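Side-chain contacts in carbohydrate-binding protein (Flavonifractor plautii, PDB 6N1B), which probably removes the acetyl group from the N-acetylgalactosamine of the blood group A antigen, an early step in converting A blood to universal O type: residues V275-V278 and E283-C286; V278-E283 and F339-G344; P164-Y167 and V173-K176. All coordinates share one frame; numbering follows the deposited sequence.

Contact 1: residues V275-V278 and E283-C286; sequences VQYV and EFVC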
# COMPACT_ATOMS: atom_id res chain seq x y z
N VAL A 275 -3.50 -0.67 -6.85
CA VAL A 275 -4.45 -0.58 -8.03
C VAL A 275 -5.71 0.17 -7.63
O VAL A 275 -6.20 0.03 -6.53
CB VAL A 275 -4.80 -1.97 -8.57
CG1 VAL A 275 -5.75 -1.91 -9.77
CG2 VAL A 275 -3.53 -2.74 -8.94
N GLN A 276 -6.24 0.96 -8.58
CA GLN A 276 -7.56 1.58 -8.45
C GLN A 276 -8.36 1.33 -9.72
O GLN A 276 -7.80 1.41 -10.81
CB GLN A 276 -7.44 3.08 -8.25
CG GLN A 276 -6.85 3.52 -6.92
CD GLN A 276 -7.87 3.51 -5.85
OE1 GLN A 276 -8.70 4.44 -5.74
NE2 GLN A 276 -7.92 2.41 -5.05
N TYR A 277 -9.68 1.10 -9.56
CA TYR A 277 -10.57 1.31 -10.71
C TYR A 277 -10.91 2.85 -10.72
O TYR A 277 -11.34 3.34 -9.64
CB TYR A 277 -11.82 0.44 -10.71
CG TYR A 277 -12.59 0.68 -11.97
CD1 TYR A 277 -12.20 0.13 -13.24
CD2 TYR A 277 -13.72 1.52 -11.95
CE1 TYR A 277 -12.88 0.46 -14.43
CE2 TYR A 277 -14.42 1.80 -13.11
CZ TYR A 277 -14.01 1.32 -14.31
OH TYR A 277 -14.66 1.62 -15.48
N VAL A 278 -10.78 3.47 -11.87
CA VAL A 278 -11.01 4.91 -12.00
C VAL A 278 -12.19 5.10 -12.93
O VAL A 278 -12.06 5.07 -14.16
CB VAL A 278 -9.76 5.63 -12.48
CG1 VAL A 278 -10.06 7.13 -12.56
CG2 VAL A 278 -8.55 5.38 -11.59
N GLU A 283 -11.15 2.64 -16.62
CA GLU A 283 -10.05 1.68 -16.56
C GLU A 283 -9.49 1.51 -15.22
O GLU A 283 -9.69 2.35 -14.30
CB GLU A 283 -8.93 2.01 -17.54
CG GLU A 283 -8.17 3.21 -17.16
CD GLU A 283 -7.20 3.80 -18.20
OE1 GLU A 283 -6.97 3.20 -19.25
OE2 GLU A 283 -6.63 4.92 -17.81
N PHE A 284 -8.78 0.38 -15.04
CA PHE A 284 -7.94 0.17 -13.88
C PHE A 284 -6.59 0.88 -14.12
O PHE A 284 -6.06 0.89 -15.23
CB PHE A 284 -7.70 -1.33 -13.60
CG PHE A 284 -8.93 -2.12 -13.36
CD1 PHE A 284 -9.69 -2.64 -14.39
CD2 PHE A 284 -9.33 -2.40 -12.07
CE1 PHE A 284 -10.88 -3.37 -14.13
CE2 PHE A 284 -10.46 -3.12 -11.77
CZ PHE A 284 -11.25 -3.60 -12.80
N VAL A 285 -6.11 1.48 -13.01
CA VAL A 285 -4.84 2.19 -12.99
C VAL A 285 -4.02 1.65 -11.86
O VAL A 285 -4.50 1.44 -10.78
CB VAL A 285 -5.08 3.72 -12.90
CG1 VAL A 285 -3.74 4.45 -12.89
CG2 VAL A 285 -5.97 4.22 -14.03
N CYS A 286 -2.71 1.43 -12.15
CA CYS A 286 -1.81 0.89 -11.11
C CYS A 286 -0.50 1.71 -11.08
O CYS A 286 0.07 2.06 -12.10
CB CYS A 286 -1.50 -0.59 -11.49
SG CYS A 286 -0.22 -1.33 -10.40

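Contact 2: residues V278-E283 and F339-G344; sequences VPDLKE and FYYEPG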
# COMPACT_ATOMS: atom_id res chain seq x y z
N VAL A 278 -10.78 3.47 -11.87
CA VAL A 278 -11.01 4.91 -12.00
C VAL A 278 -12.19 5.10 -12.93
O VAL A 278 -12.06 5.07 -14.16
CB VAL A 278 -9.76 5.63 -12.48
CG1 VAL A 278 -10.06 7.13 -12.56
CG2 VAL A 278 -8.55 5.38 -11.59
N PRO A 279 -13.40 5.34 -12.39
CA PRO A 279 -14.58 5.49 -13.22
C PRO A 279 -14.44 6.54 -14.35
O PRO A 279 -14.87 6.34 -15.48
CB PRO A 279 -15.67 5.88 -12.24
CG PRO A 279 -15.28 5.13 -10.98
CD PRO A 279 -13.76 5.33 -10.98
N ASP A 280 -13.81 7.68 -14.01
CA ASP A 280 -13.68 8.77 -15.02
C ASP A 280 -12.88 8.39 -16.22
O ASP A 280 -13.08 8.95 -17.30
CB ASP A 280 -13.08 10.01 -14.32
CG ASP A 280 -13.12 11.27 -15.13
OD1 ASP A 280 -14.15 11.57 -15.71
OD2 ASP A 280 -12.15 11.97 -15.11
N LEU A 281 -11.96 7.39 -16.07
CA LEU A 281 -11.12 6.88 -17.13
C LEU A 281 -11.58 5.59 -17.69
O LEU A 281 -11.00 5.13 -18.70
CB LEU A 281 -9.66 6.72 -16.65
CG LEU A 281 -9.04 8.07 -16.09
CD1 LEU A 281 -7.66 7.69 -15.54
CD2 LEU A 281 -8.92 9.10 -17.16
N LYS A 282 -12.58 4.98 -17.15
CA LYS A 282 -13.13 3.69 -17.60
C LYS A 282 -12.04 2.66 -17.61
O LYS A 282 -11.98 1.79 -18.53
CB LYS A 282 -13.86 3.82 -18.87
CG LYS A 282 -15.08 4.79 -18.80
CD LYS A 282 -15.74 4.94 -20.23
CE LYS A 282 -17.23 5.17 -20.19
NZ LYS A 282 -17.45 6.58 -20.51
N GLU A 283 -11.15 2.64 -16.62
CA GLU A 283 -10.05 1.68 -16.56
C GLU A 283 -9.49 1.51 -15.22
O GLU A 283 -9.69 2.35 -14.30
CB GLU A 283 -8.93 2.01 -17.54
CG GLU A 283 -8.17 3.21 -17.16
CD GLU A 283 -7.20 3.80 -18.20
OE1 GLU A 283 -6.97 3.20 -19.25
OE2 GLU A 283 -6.63 4.92 -17.81
N PHE A 339 -2.63 5.72 -4.22
CA PHE A 339 -3.12 6.90 -4.92
C PHE A 339 -4.62 6.96 -4.95
O PHE A 339 -5.34 5.93 -4.80
CB PHE A 339 -2.56 6.99 -6.33
CG PHE A 339 -3.14 6.03 -7.30
CD1 PHE A 339 -2.78 4.66 -7.28
CD2 PHE A 339 -3.99 6.43 -8.22
CE1 PHE A 339 -3.33 3.81 -8.22
CE2 PHE A 339 -4.60 5.57 -9.17
CZ PHE A 339 -4.21 4.27 -9.16
N TYR A 340 -5.08 8.18 -5.25
CA TYR A 340 -6.52 8.41 -5.56
C TYR A 340 -6.54 9.34 -6.75
O TYR A 340 -5.85 10.38 -6.78
CB TYR A 340 -7.22 9.06 -4.39
CG TYR A 340 -8.63 9.46 -4.57
CD1 TYR A 340 -9.59 8.47 -4.89
CD2 TYR A 340 -9.03 10.77 -4.56
CE1 TYR A 340 -10.94 8.83 -5.08
CE2 TYR A 340 -10.42 11.09 -4.70
CZ TYR A 340 -11.30 10.12 -5.03
OH TYR A 340 -12.64 10.43 -5.25
N TYR A 341 -7.35 8.98 -7.78
CA TYR A 341 -7.69 9.87 -8.88
C TYR A 341 -8.89 10.72 -8.44
O TYR A 341 -9.97 10.16 -8.25
CB TYR A 341 -7.95 9.09 -10.14
CG TYR A 341 -8.33 9.93 -11.31
CD1 TYR A 341 -9.67 10.37 -11.43
CD2 TYR A 341 -7.48 10.23 -12.35
CE1 TYR A 341 -10.07 11.09 -12.54
CE2 TYR A 341 -7.85 10.89 -13.49
CZ TYR A 341 -9.17 11.33 -13.56
OH TYR A 341 -9.50 12.00 -14.72
N GLU A 342 -8.65 12.00 -8.28
CA GLU A 342 -9.70 12.93 -7.84
C GLU A 342 -10.32 13.52 -9.10
O GLU A 342 -9.68 14.29 -9.80
CB GLU A 342 -9.11 13.96 -6.95
CG GLU A 342 -10.14 14.93 -6.43
CD GLU A 342 -10.25 15.00 -4.94
OE1 GLU A 342 -11.20 15.59 -4.51
OE2 GLU A 342 -9.40 14.39 -4.18
N PRO A 343 -11.60 13.20 -9.37
CA PRO A 343 -12.18 13.77 -10.62
C PRO A 343 -12.21 15.28 -10.60
O PRO A 343 -12.35 15.87 -9.53
CB PRO A 343 -13.58 13.18 -10.73
CG PRO A 343 -13.53 12.07 -9.84
CD PRO A 343 -12.52 12.23 -8.74
N GLY A 344 -12.10 15.85 -11.79
CA GLY A 344 -12.23 17.27 -11.98
C GLY A 344 -13.62 17.67 -12.31
O GLY A 344 -14.56 16.82 -12.37
O HOH W 1 -12.20 14.58 -14.29

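Contact 3: residues P164-Y167 and V173-K176; sequences PVTY and VWSK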
# COMPACT_ATOMS: atom_id res chain seq x y z
N PRO A 164 -16.10 -9.42 12.28
CA PRO A 164 -17.53 -9.02 12.55
C PRO A 164 -18.25 -10.07 13.39
O PRO A 164 -18.11 -11.29 13.19
CB PRO A 164 -18.13 -8.91 11.15
CG PRO A 164 -16.93 -8.50 10.27
CD PRO A 164 -15.79 -9.38 10.83
N VAL A 165 -19.13 -9.59 14.24
CA VAL A 165 -19.89 -10.53 15.04
C VAL A 165 -20.95 -11.28 14.25
O VAL A 165 -21.41 -12.33 14.77
CB VAL A 165 -20.54 -9.81 16.26
CG1 VAL A 165 -19.48 -9.19 17.19
CG2 VAL A 165 -21.57 -8.79 15.87
N THR A 166 -21.27 -10.83 13.02
CA THR A 166 -22.15 -11.57 12.14
C THR A 166 -21.41 -12.31 11.03
O THR A 166 -21.97 -12.73 10.03
CB THR A 166 -23.24 -10.68 11.51
OG1 THR A 166 -22.63 -9.66 10.70
CG2 THR A 166 -24.10 -10.03 12.57
N TYR A 167 -20.06 -12.46 11.21
CA TYR A 167 -19.28 -13.36 10.39
C TYR A 167 -19.25 -14.73 11.05
O TYR A 167 -19.01 -14.85 12.25
CB TYR A 167 -17.86 -12.84 10.27
CG TYR A 167 -16.86 -13.80 9.59
CD1 TYR A 167 -16.83 -13.94 8.23
CD2 TYR A 167 -15.99 -14.55 10.38
CE1 TYR A 167 -15.94 -14.81 7.62
CE2 TYR A 167 -15.04 -15.40 9.82
CZ TYR A 167 -15.08 -15.52 8.42
OH TYR A 167 -14.16 -16.37 7.78
N VAL A 173 -19.05 -16.90 5.87
CA VAL A 173 -19.99 -15.88 5.41
C VAL A 173 -20.12 -14.72 6.36
O VAL A 173 -20.37 -14.90 7.59
CB VAL A 173 -21.37 -16.53 5.15
CG1 VAL A 173 -22.53 -15.49 4.85
CG2 VAL A 173 -21.26 -17.59 4.03
N TRP A 174 -19.92 -13.52 5.81
CA TRP A 174 -20.15 -12.28 6.52
C TRP A 174 -21.57 -11.83 6.27
O TRP A 174 -21.90 -11.39 5.15
CB TRP A 174 -19.13 -11.27 6.03
CG TRP A 174 -19.16 -9.90 6.65
CD1 TRP A 174 -19.85 -9.48 7.76
CD2 TRP A 174 -18.47 -8.73 6.13
NE1 TRP A 174 -19.54 -8.15 8.00
CE2 TRP A 174 -18.72 -7.68 7.01
CE3 TRP A 174 -17.68 -8.51 5.02
CZ2 TRP A 174 -18.22 -6.41 6.82
CZ3 TRP A 174 -17.15 -7.25 4.85
CH2 TRP A 174 -17.41 -6.20 5.73
N SER A 175 -22.47 -12.04 7.20
CA SER A 175 -23.84 -11.63 7.02
C SER A 175 -24.01 -10.14 7.30
O SER A 175 -23.34 -9.61 8.22
CB SER A 175 -24.75 -12.42 7.96
OG SER A 175 -24.84 -13.81 7.58
N LYS A 176 -24.81 -9.49 6.49
CA LYS A 176 -25.01 -8.08 6.69
C LYS A 176 -25.67 -7.86 8.07
O LYS A 176 -26.68 -8.51 8.41
CB LYS A 176 -25.92 -7.54 5.58
CG LYS A 176 -25.36 -7.45 4.18
CD LYS A 176 -26.32 -6.56 3.34
CE LYS A 176 -25.99 -6.74 1.90
NZ LYS A 176 -26.38 -8.06 1.35

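Contact 1: residues V275-V278 and E283-C286
The rings of Tyr277 and Phe284 form an edge-to-face pair, with the edge of Tyr277 turned to one face of Phe284. Tyr277 CD1 sits over the centre of the Phe284 ring, 3.7 Å above its plane. Phe284 CG lies at the edge of the Tyr277 ring and in its plane. The planes stand 69° apart. The pair belongs to the antiparallel beta hairpin of strands 269-278 and 283-291. This hairpin provides the first two strands of a four-stranded sheet. The succession of such sheets is consistent with a five-bladed beta-propeller, in which this sheet would be one blade. Tyr277 and Phe284 are a non-hydrogen-bonded pair, as are Val275 and Cys286 on the same face. Tyr277 has CG anti to its own N (chi1 -177°), while Phe284 has CG anti to its carbonyl carbon (chi1 -59°). These different torsions bring Tyr277 CD1 over the Phe284 ring. Val275 CG2 continues this apolar row with a contact of 3.9 Å to Cys286 SG. Val210 of the preceding sheet packs against Val275, Tyr277 and Phe284. Gln276, Val278, Glu283 and Val285 share the other face. There Val278 CG2 meets Val285 CG2 at 3.7 Å, and Phe339 of the next sheet covers Gln276 and Val285. The hairpin is therefore packed between two sheets. Its backbone is joined by a matched pair of bonds: Gln276 N to Val285 O and Val285 N to Gln276 O, each 2.8 Å. Val278 N adds a third to Glu283 O at 2.9 Å. The side chain of Gln276 lies about 4 Å from a bound calcium ion. It folds back along its own strand, and Gln276 NE2 donates to Val275 O at 3.3 Å, tilted out of the carbonyl plane.

Contact 2: residues V278-E283 and F339-G344
Tyr341, near the end of strand 333-342, faces Val278 at 6.7 Å between their CA atoms, where the chain leaves strand 269-278 at Val278 in a tight turn that ends in a G1 beta bulge at Lys282 and Glu283. The turn is drawn in by Leu281 N bonding to Val278 O. Val278 CG1 lies over one face of the Tyr341 ring, in a CH-pi contact 3.7 Å from its centroid and 25° off the normal. Leu281 CD1 approaches the same ring obliquely, 3.8 Å from Tyr341 CE2. Tyr341 OH donates to Asp280 OD2 at 2.7 Å, using the anti lone pair of that oxygen. Asp280 has CG anti to its N (chi1 -169°), which carries the carboxylate to this ring edge. A water donates to Asp280 OD2 and accepts from Gly344 N at 2.8 Å. Gly348 N gives Asp280 OD2 a further bond. This carboxylate oxygen therefore ties the turn to the chain that follows strand 333-342. Tyr341 also touches Met352 of strand 351-361, so its ring lies between its own sheet and the tip of hairpin 269-278/283-291.

Contact 3: residues P164-Y167 and V173-K176
Thr166 holds OG1 between its backbone N and carbonyl carbon (chi1 62°), which turns the hydroxyl to Ser175, and Thr166 OG1 donates to Ser175 O at 2.6 Å. Trp174 has CG anti to its N (chi1 -178°), which sets one face of the indole against Pro164. Pro164 CG stands over that face, offset toward the rim. It is 3.9 Å from the centroid of the five-membered ring of Trp174, 28° off the normal, a CH-pi contact. The proline and the indole cross at about a right angle. Thr166 OG1 lies near the ring plane at the indole edge. Pro164 to Tyr167 is a type I beta turn, closed by Tyr167 N bonding to Pro164 O. It leads into a small, weakly bonded antiparallel hairpin of strands 167-168 and 173-174. The hairpin is an excursion between strands 148-155 and 193-198 of one four-stranded sheet, apparently a propeller blade. Tyr167 and Trp174 form its non-hydrogen-bonded pair, with CA atoms 4.1 Å apart and side chains on one face. Tyr167 CD1 comes within 4.2 Å of Trp174 CB. Beside this pair, Tyr167 CA makes a CA-H...O contact of 3.4 Å to Val173 O. Ser175 N bonds to Thr166 O at 3.0 Å, approaching from above the carbonyl plane. Thr166 and Ser175 are thus linked twice, by a backbone bond and a hydroxyl bond. The indole is placed from the sheet side as well. Tyr129 stacks with it, Ile154 and Met133 touch it, and Trp174 NE1 is hydrogen-bonded to Tyr156 OH.

How the contacts relate
Contacts 1 and 2 are neighbours that share Val278 and Glu283. Contact 1 joins two strands within one sheet and is buried. Contact 2 ties the turn of the same hairpin to the next sheet and is only partly buried. They also touch directly, with Gln276 CG 3.5 Å from Phe339 CZ. Contact 3 lies apart, in a small hairpin between two strands of another sheet, its nearest atoms about 17 Å from contact 1. It sits further from the chain's centre, and several of its residues are exposed. Regular backbone bonds and apolar faces dominate contact 1. Contacts 2 and 3 each add a side-chain hydroxyl bond, to a carboxylate and to a backbone carbonyl respectively, and set an aliphatic group over one aromatic face.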